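Local structure of methanol--corrinoid protein co-methyltransferase (Methanosarcina barkeri, 2I2X) at residues V244-I249 with A396-C401; Q90-N94 with H124-I129; S291-H295 with S311-V315. The protein transfers the methyl group of methanol to the cob(I)amide carried by its partner corrinoid protein, MtaC, in methanogenesis from methanol. All blocks are in the same frame, centred on the assembly; numbering follows the deposited sequence.

Contact 1. Residues V244-I249 with A396-C401; sequences VIARAI and AAIECC
A248 and C400 meet where two helices cross, the CB atoms of the two residues 3.5 Å apart. The methyl group of A248 points straight at the opposite helix, and the sulfur of C400 runs on past it to V244, where it lies 3.8 Å from V244 CG2. It can do so because SG stands anti to the backbone N of C400 (chi1 171°), which carries the sulfur across to the neighbouring helix. V244 presents both of its methyl groups to this sulfur. One turn back along helix 389-409, A396 CB rests against the backbone of A248, 3.6 Å from A248 O, so a methyl group packs directly on a carbonyl. A397 CB sits beside the I249 side chain, 3.8 Å from I249 CG1 and almost as near to CD1. I245 fills the flank of the crossing with its two branches: CG2 leans toward A397, while CD1, at the end of the extended chain, has C401 SG alongside it at 3.9 Å.

The short side chains let the axes of the two segments come within 8.2 Å, at 138° between their N-to-C directions. Helix 240-259 packs against helix 220-230 of the TIM-barrel part, and helix 389-409 belongs to the run of helices near the C terminus, consistent with the helix bundle of this subunit; the crossing therefore probably joins barrel to bundle. Helix 416-430 covers one flank, with A425 on I245, L429 on A397 and L422 on C401, whereas V378 and I382 of helix 372-383 lie on A396. Facing away from the crossing, R247 forms a salt bridge with E272, and E399 forms one with R377.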
loop_
_atom_site.group_PDB
_atom_site.type_symbol
_atom_site.label_atom_id
_atom_site.label_comp_id
_atom_site.label_asym_id
_atom_site.label_seq_id
_atom_site.Cartn_x
_atom_site.Cartn_y
_atom_site.Cartn_z
ATOM N N VAL A 244 -22.857 7.396 -12.164
ATOM C CA VAL A 244 -23.745 6.915 -11.126
ATOM C C VAL A 244 -24.996 6.238 -11.724
ATOM O O VAL A 244 -25.469 5.228 -11.187
ATOM C CB VAL A 244 -24.097 8.025 -10.079
ATOM C CG1 VAL A 244 -24.909 9.170 -10.691
ATOM C CG2 VAL A 244 -24.819 7.436 -8.917
ATOM N N ILE A 245 -25.509 6.768 -12.848
ATOM C CA ILE A 245 -26.627 6.119 -13.525
ATOM C C ILE A 245 -26.221 4.705 -13.930
ATOM O O ILE A 245 -26.924 3.735 -13.601
ATOM C CB ILE A 245 -27.124 6.926 -14.713
ATOM C CG1 ILE A 245 -27.738 8.245 -14.233
ATOM C CG2 ILE A 245 -28.191 6.143 -15.493
ATOM C CD1 ILE A 245 -27.994 9.214 -15.346
ATOM N N ALA A 246 -25.081 4.575 -14.611
ATOM C CA ALA A 246 -24.555 3.245 -14.953
ATOM C C ALA A 246 -24.517 2.352 -13.715
ATOM O O ALA A 246 -24.899 1.191 -13.798
ATOM C CB ALA A 246 -23.180 3.318 -15.627
ATOM N N ARG A 247 -24.126 2.908 -12.567
ATOM C CA ARG A 247 -24.105 2.139 -11.320
ATOM C C ARG A 247 -25.468 1.656 -10.856
ATOM O O ARG A 247 -25.616 0.504 -10.425
ATOM C CB ARG A 247 -23.459 2.924 -10.183
ATOM C CG ARG A 247 -23.324 2.110 -8.913
ATOM C CD ARG A 247 -22.243 1.049 -9.028
ATOM N NE ARG A 247 -20.915 1.654 -9.205
ATOM C CZ ARG A 247 -19.816 0.984 -9.552
ATOM N NH1 ARG A 247 -19.874 -0.335 -9.739
ATOM N NH2 ARG A 247 -18.663 1.640 -9.713
ATOM N N ALA A 248 -26.446 2.542 -10.918
ATOM C CA ALA A 248 -27.796 2.212 -10.524
ATOM C C ALA A 248 -28.360 1.041 -11.343
ATOM O O ALA A 248 -28.944 0.121 -10.790
ATOM C CB ALA A 248 -28.682 3.446 -10.641
ATOM N N ILE A 249 -28.148 1.065 -12.656
ATOM C CA ILE A 249 -28.595 -0.012 -13.574
ATOM C C ILE A 249 -27.881 -1.343 -13.313
ATOM O O ILE A 249 -28.439 -2.428 -13.603
ATOM C CB ILE A 249 -28.384 0.429 -15.067
ATOM C CG1 ILE A 249 -28.997 1.830 -15.269
ATOM C CG2 ILE A 249 -28.914 -0.618 -16.046
ATOM C CD1 ILE A 249 -29.112 2.349 -16.731
ATOM N N ALA A 396 -34.590 1.894 -11.537
ATOM C CA ALA A 396 -33.418 2.169 -10.739
ATOM C C ALA A 396 -32.723 3.393 -11.296
ATOM O O ALA A 396 -32.353 4.305 -10.548
ATOM C CB ALA A 396 -32.474 0.946 -10.709
ATOM N N ALA A 397 -32.564 3.425 -12.607
ATOM C CA ALA A 397 -31.946 4.541 -13.298
ATOM C C ALA A 397 -32.681 5.854 -13.035
ATOM O O ALA A 397 -32.048 6.890 -12.813
ATOM C CB ALA A 397 -31.905 4.240 -14.810
ATOM N N ILE A 398 -34.017 5.814 -13.049
ATOM C CA ILE A 398 -34.820 7.035 -12.855
ATOM C C ILE A 398 -34.836 7.441 -11.389
ATOM O O ILE A 398 -34.808 8.633 -11.069
ATOM C CB ILE A 398 -36.272 6.899 -13.422
ATOM C CG1 ILE A 398 -36.235 6.909 -14.961
ATOM C CG2 ILE A 398 -37.180 8.035 -12.901
ATOM C CD1 ILE A 398 -37.546 6.408 -15.629
ATOM N N GLU A 399 -34.907 6.440 -10.511
ATOM C CA GLU A 399 -34.849 6.670 -9.080
ATOM C C GLU A 399 -33.499 7.290 -8.706
ATOM O O GLU A 399 -33.416 8.170 -7.837
ATOM C CB GLU A 399 -35.042 5.365 -8.318
ATOM C CG GLU A 399 -35.332 5.562 -6.843
ATOM C CD GLU A 399 -36.743 6.043 -6.558
ATOM O OE1 GLU A 399 -37.659 5.811 -7.394
ATOM O OE2 GLU A 399 -36.935 6.649 -5.479
ATOM N N CYS A 400 -32.452 6.821 -9.372
ATOM C CA CYS A 400 -31.128 7.368 -9.173
ATOM C C CYS A 400 -31.126 8.868 -9.491
ATOM O O CYS A 400 -30.644 9.679 -8.680
ATOM C CB CYS A 400 -30.093 6.603 -10.028
ATOM S SG CYS A 400 -28.420 7.348 -10.066
ATOM N N CYS A 401 -31.639 9.219 -10.667
ATOM C CA CYS A 401 -31.793 10.629 -11.086
ATOM C C CYS A 401 -32.546 11.456 -10.052
ATOM O O CYS A 401 -32.104 12.581 -9.708
ATOM C CB CYS A 401 -32.482 10.756 -12.451
ATOM S SG CYS A 401 -31.527 10.081 -13.844
#

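Contact 2. Residues Q90-N94 with H124-I129; sequences QMSNN and HTIGDI
In the connection that leaves the C-terminal end of barrel strand 80-86, the short helix 89-93 docks through S92 onto G127, near the C-terminal end of strand 119-126. G127 N donates to S92 OG over 2.8 Å, with an N-H...O angle of 155°. OG lies anti to the carbonyl carbon of S92 (chi1 -70°), which turns the hydroxyl off the helix toward the strand end. The same oxygen is hydrogen-bonded to H87 ND1, so two partners fix its position, and I126 CG2 packs beside it. An alanine here would lose the hydroxyl and is likely to leave both the G127 amide and H87 without this mate, weakening the hold of the helix on the strand end.

Beside this hydrogen bond the contact is made by van der Waals packing. I129 CG2 presses on S92 CB at 3.6 Å, and the side chains of I129 and N93 slide past one another in opposite directions, bringing N93 OD1 to 3.6 Å from I129 CB. The amide nitrogen of N93 turns instead to Q89. On the other flank, M91 CE approaches the H124 ring obliquely, while the ring of H87 meets that of H124 at about 90°.

G127 lies about 5 Å from the bound corrinoid, which places the contact at the catalytic end of a TIM barrel, among its beta-alpha connections.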
loop_
_atom_site.group_PDB
_atom_site.type_symbol
_atom_site.label_atom_id
_atom_site.label_comp_id
_atom_site.label_asym_id
_atom_site.label_seq_id
_atom_site.Cartn_x
_atom_site.Cartn_y
_atom_site.Cartn_z
ATOM N N GLN A 90 -4.760 -17.803 -18.407
ATOM C CA GLN A 90 -4.266 -19.152 -18.636
ATOM C C GLN A 90 -4.765 -20.154 -17.617
ATOM O O GLN A 90 -4.856 -21.341 -17.924
ATOM C CB GLN A 90 -2.734 -19.203 -18.779
ATOM C CG GLN A 90 -1.952 -18.698 -17.582
ATOM C CD GLN A 90 -1.323 -17.315 -17.808
ATOM O OE1 GLN A 90 -1.999 -16.326 -18.148
ATOM N NE2 GLN A 90 -0.013 -17.243 -17.591
ATOM N N MET A 91 -5.134 -19.674 -16.431
ATOM C CA MET A 91 -5.664 -20.550 -15.378
ATOM C C MET A 91 -7.091 -21.012 -15.656
ATOM O O MET A 91 -7.568 -21.991 -15.067
ATOM C CB MET A 91 -5.628 -19.847 -14.030
ATOM C CG MET A 91 -4.226 -19.708 -13.475
ATOM S SD MET A 91 -4.092 -18.478 -12.178
ATOM C CE MET A 91 -5.127 -19.202 -10.892
ATOM N N SER A 92 -7.771 -20.278 -16.527
ATOM C CA SER A 92 -9.154 -20.563 -16.824
ATOM C C SER A 92 -9.264 -21.336 -18.127
ATOM O O SER A 92 -10.072 -22.250 -18.222
ATOM C CB SER A 92 -9.958 -19.265 -16.913
ATOM O OG SER A 92 -10.085 -18.675 -15.650
ATOM N N ASN A 93 -8.445 -20.953 -19.113
ATOM C CA ASN A 93 -8.360 -21.630 -20.410
ATOM C C ASN A 93 -7.845 -23.054 -20.313
ATOM O O ASN A 93 -8.204 -23.895 -21.126
ATOM C CB ASN A 93 -7.534 -20.816 -21.403
ATOM C CG ASN A 93 -8.286 -19.588 -21.916
ATOM O OD1 ASN A 93 -9.397 -19.697 -22.443
ATOM N ND2 ASN A 93 -7.694 -18.412 -21.738
ATOM N N ASN A 94 -7.033 -23.319 -19.294
ATOM C CA ASN A 94 -6.609 -24.672 -18.937
ATOM C C ASN A 94 -7.125 -24.962 -17.546
ATOM O O ASN A 94 -6.429 -24.700 -16.552
ATOM C CB ASN A 94 -5.086 -24.794 -18.961
ATOM C CG ASN A 94 -4.480 -24.216 -20.230
ATOM O OD1 ASN A 94 -4.527 -24.842 -21.299
ATOM N ND2 ASN A 94 -3.919 -23.005 -20.129
ATOM N N HIS A 124 -11.891 -18.354 -5.550
ATOM C CA HIS A 124 -11.351 -18.355 -6.882
ATOM C C HIS A 124 -12.351 -17.680 -7.774
ATOM O O HIS A 124 -13.536 -18.006 -7.747
ATOM C CB HIS A 124 -11.109 -19.783 -7.370
ATOM C CG HIS A 124 -9.673 -20.195 -7.316
ATOM N ND1 HIS A 124 -8.861 -19.942 -6.224
ATOM C CD2 HIS A 124 -8.893 -20.816 -8.227
ATOM C CE1 HIS A 124 -7.651 -20.411 -6.463
ATOM N NE2 HIS A 124 -7.639 -20.928 -7.677
ATOM N N THR A 125 -11.856 -16.732 -8.557
ATOM C CA THR A 125 -12.633 -15.990 -9.529
ATOM C C THR A 125 -12.148 -16.401 -10.928
ATOM O O THR A 125 -11.074 -15.966 -11.396
ATOM C CB THR A 125 -12.428 -14.481 -9.311
ATOM O OG1 THR A 125 -12.877 -14.144 -8.005
ATOM C CG2 THR A 125 -13.185 -13.625 -10.367
ATOM N N ILE A 126 -12.948 -17.255 -11.585
ATOM C CA ILE A 126 -12.653 -17.767 -12.906
ATOM C C ILE A 126 -12.638 -16.569 -13.848
ATOM O O ILE A 126 -13.345 -15.584 -13.626
ATOM C CB ILE A 126 -13.717 -18.843 -13.281
ATOM C CG1 ILE A 126 -13.397 -20.188 -12.601
ATOM C CG2 ILE A 126 -13.820 -19.103 -14.820
ATOM C CD1 ILE A 126 -13.116 -20.135 -11.107
ATOM N N GLY A 127 -11.786 -16.611 -14.863
ATOM C CA GLY A 127 -11.877 -15.629 -15.947
ATOM C C GLY A 127 -13.023 -15.858 -16.945
ATOM O O GLY A 127 -13.296 -16.993 -17.343
ATOM N N ASP A 128 -13.699 -14.785 -17.359
ATOM C CA ASP A 128 -14.712 -14.927 -18.403
ATOM C C ASP A 128 -14.001 -15.083 -19.713
ATOM O O ASP A 128 -13.684 -14.110 -20.381
ATOM C CB ASP A 128 -15.717 -13.769 -18.466
ATOM C CG ASP A 128 -17.027 -14.175 -19.185
ATOM O OD1 ASP A 128 -16.974 -15.139 -19.987
ATOM O OD2 ASP A 128 -18.088 -13.534 -18.962
ATOM N N ILE A 129 -13.736 -16.333 -20.061
ATOM C CA ILE A 129 -12.962 -16.658 -21.247
ATOM C C ILE A 129 -13.814 -16.745 -22.539
ATOM O O ILE A 129 -13.267 -16.986 -23.616
ATOM C CB ILE A 129 -12.194 -17.981 -21.035
ATOM C CG1 ILE A 129 -13.162 -19.147 -20.748
ATOM C CG2 ILE A 129 -11.215 -17.833 -19.933
ATOM C CD1 ILE A 129 -12.525 -20.543 -20.826
#

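Contact 3. Residues S291-H295 with S311-V315. With K (potassium ion), chain S.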
loop_
_atom_site.group_PDB
_atom_site.type_symbol
_atom_site.label_atom_id
_atom_site.label_comp_id
_atom_site.label_asym_id
_atom_site.label_seq_id
_atom_site.Cartn_x
_atom_site.Cartn_y
_atom_site.Cartn_z
ATOM N N SER A 291 -8.169 -0.150 -1.158
ATOM C CA SER A 291 -7.912 -0.796 -2.466
ATOM C C SER A 291 -7.191 0.177 -3.404
ATOM O O SER A 291 -7.161 -0.039 -4.618
ATOM C CB SER A 291 -9.209 -1.343 -3.111
ATOM O OG SER A 291 -10.132 -0.285 -3.363
ATOM N N THR A 292 -6.605 1.230 -2.850
ATOM C CA THR A 292 -5.926 2.245 -3.677
ATOM C C THR A 292 -4.724 1.712 -4.462
ATOM O O THR A 292 -4.311 2.339 -5.438
ATOM C CB THR A 292 -5.473 3.476 -2.841
ATOM O OG1 THR A 292 -4.712 3.025 -1.701
ATOM C CG2 THR A 292 -6.687 4.296 -2.380
ATOM N N CYS A 293 -4.144 0.592 -4.022
ATOM C CA CYS A 293 -3.124 -0.130 -4.802
ATOM C C CYS A 293 -3.620 -0.511 -6.203
ATOM O O CYS A 293 -2.834 -0.610 -7.167
ATOM C CB CYS A 293 -2.688 -1.398 -4.065
ATOM S SG CYS A 293 -4.052 -2.277 -3.221
ATOM N N ALA A 294 -4.923 -0.728 -6.317
ATOM C CA ALA A 294 -5.524 -0.996 -7.618
ATOM C C ALA A 294 -6.055 0.261 -8.312
ATOM O O ALA A 294 -5.890 0.388 -9.524
ATOM C CB ALA A 294 -6.609 -2.053 -7.506
ATOM N N HIS A 295 -6.707 1.174 -7.586
ATOM C CA HIS A 295 -7.316 2.343 -8.240
ATOM C C HIS A 295 -7.849 3.320 -7.244
ATOM O O HIS A 295 -8.146 2.970 -6.126
ATOM C CB HIS A 295 -8.501 1.952 -9.194
ATOM C CG HIS A 295 -9.576 1.137 -8.527
ATOM N ND1 HIS A 295 -10.585 1.703 -7.769
ATOM C CD2 HIS A 295 -9.770 -0.204 -8.468
ATOM C CE1 HIS A 295 -11.356 0.749 -7.282
ATOM N NE2 HIS A 295 -10.886 -0.417 -7.691
ATOM N N SER A 311 -11.896 -5.685 0.882
ATOM C CA SER A 311 -10.856 -6.046 -0.053
ATOM C C SER A 311 -9.944 -4.881 -0.545
ATOM O O SER A 311 -10.347 -3.721 -0.518
ATOM C CB SER A 311 -11.534 -6.731 -1.235
ATOM O OG SER A 311 -10.698 -6.752 -2.383
ATOM N N ASN A 312 -8.738 -5.229 -1.011
ATOM C CA ASN A 312 -7.782 -4.277 -1.614
ATOM C C ASN A 312 -7.807 -4.330 -3.130
ATOM O O ASN A 312 -6.958 -3.711 -3.794
ATOM C CB ASN A 312 -6.342 -4.611 -1.181
ATOM C CG ASN A 312 -5.876 -5.930 -1.766
ATOM O OD1 ASN A 312 -6.549 -6.935 -1.597
ATOM N ND2 ASN A 312 -4.751 -5.925 -2.496
ATOM N N GLU A 313 -8.751 -5.124 -3.666
ATOM C CA GLU A 313 -9.057 -5.223 -5.104
ATOM C C GLU A 313 -7.980 -5.988 -5.845
ATOM O O GLU A 313 -8.227 -7.057 -6.390
ATOM C CB GLU A 313 -9.308 -3.845 -5.728
ATOM C CG GLU A 313 -9.466 -3.828 -7.246
ATOM C CD GLU A 313 -10.594 -4.729 -7.774
ATOM O OE1 GLU A 313 -10.605 -4.966 -9.006
ATOM O OE2 GLU A 313 -11.465 -5.194 -6.986
ATOM N N SER A 314 -6.770 -5.443 -5.847
ATOM C CA SER A 314 -5.645 -6.094 -6.477
ATOM C C SER A 314 -4.350 -5.306 -6.282
ATOM O O SER A 314 -4.357 -4.073 -6.198
ATOM C CB SER A 314 -5.894 -6.248 -7.966
ATOM O OG SER A 314 -4.994 -7.224 -8.452
ATOM N N VAL A 315 -3.243 -6.031 -6.239
ATOM C CA VAL A 315 -1.926 -5.439 -6.211
ATOM C C VAL A 315 -0.966 -6.483 -6.775
ATOM O O VAL A 315 -1.170 -7.697 -6.579
ATOM C CB VAL A 315 -1.524 -5.075 -4.759
ATOM C CG1 VAL A 315 -1.391 -6.362 -3.870
ATOM C CG2 VAL A 315 -0.247 -4.184 -4.714
HETATM K K K S . -11.139 -7.703 -10.489
#
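E313 and H295 cross at about a right angle, the glutamate CG lying at the edge of the imidazole, 3.7 Å from H295 NE2, with the ring and carboxylate planes 60° apart. The edge nitrogen NE2 is itself hydrogen-bonded to E287. A294 reaches the same CG from a direction nearly at right angles to the histidine, its CB 3.4 Å from E313 CG, while S291 CB packs against E313 CB. CG of E313 stands anti to the backbone N and the chain then bends at chi2 (57°), which carries OE1 to the potassium ion at 3.2 Å; E86 and E164 bind the same ion. The E313 side chain also lies about 4 Å from the zinc ion bound by E164, C220 and C269.

The backbone beneath is tightly turned. S314 N bonds to N312 O at 2.7 Å around E313, whose positive phi gives a classic gamma turn, and S311 OG accepts from E313 N in an ST turn. The segments lie at the C-terminal ends of the last two TIM-barrel strands, 285-287 and 309-311, so these turns line its mouth, where A294 and S314 touch the bound corrinoid. Against the other side of the turn, C293 directs its sulfur at the main chain, 3.3 Å from N312 O. C293 CB meets V315 CG2 at 3.8 Å. Beyond them, F321 and E320 of the second copy of this protein pack on S314 and V315 respectively.

How the contacts relate
All three contacts are buried, but they differ in place and chemistry. Contacts 2 and 3 both belong to connections at the C-terminal end of the barrel strands, their centres 20 Å apart, both near the corrinoid, contact 3 also holding a potassium ligand; contact 1 joins two long helices away from these sites, its centre 31 Å from that of contact 2. Contact 1 is packed by aliphatic groups and cysteine sulfurs, with no polar bond between its segments. Contact 2 has one amide-to-serine hydrogen bond, with packing of N93 and I129 beside it, whereas contact 3 combines tight loop packing with a metal-binding carboxylate. In sequence, contact 3 is nested within the span closed by contact 1, and contact 2 precedes both.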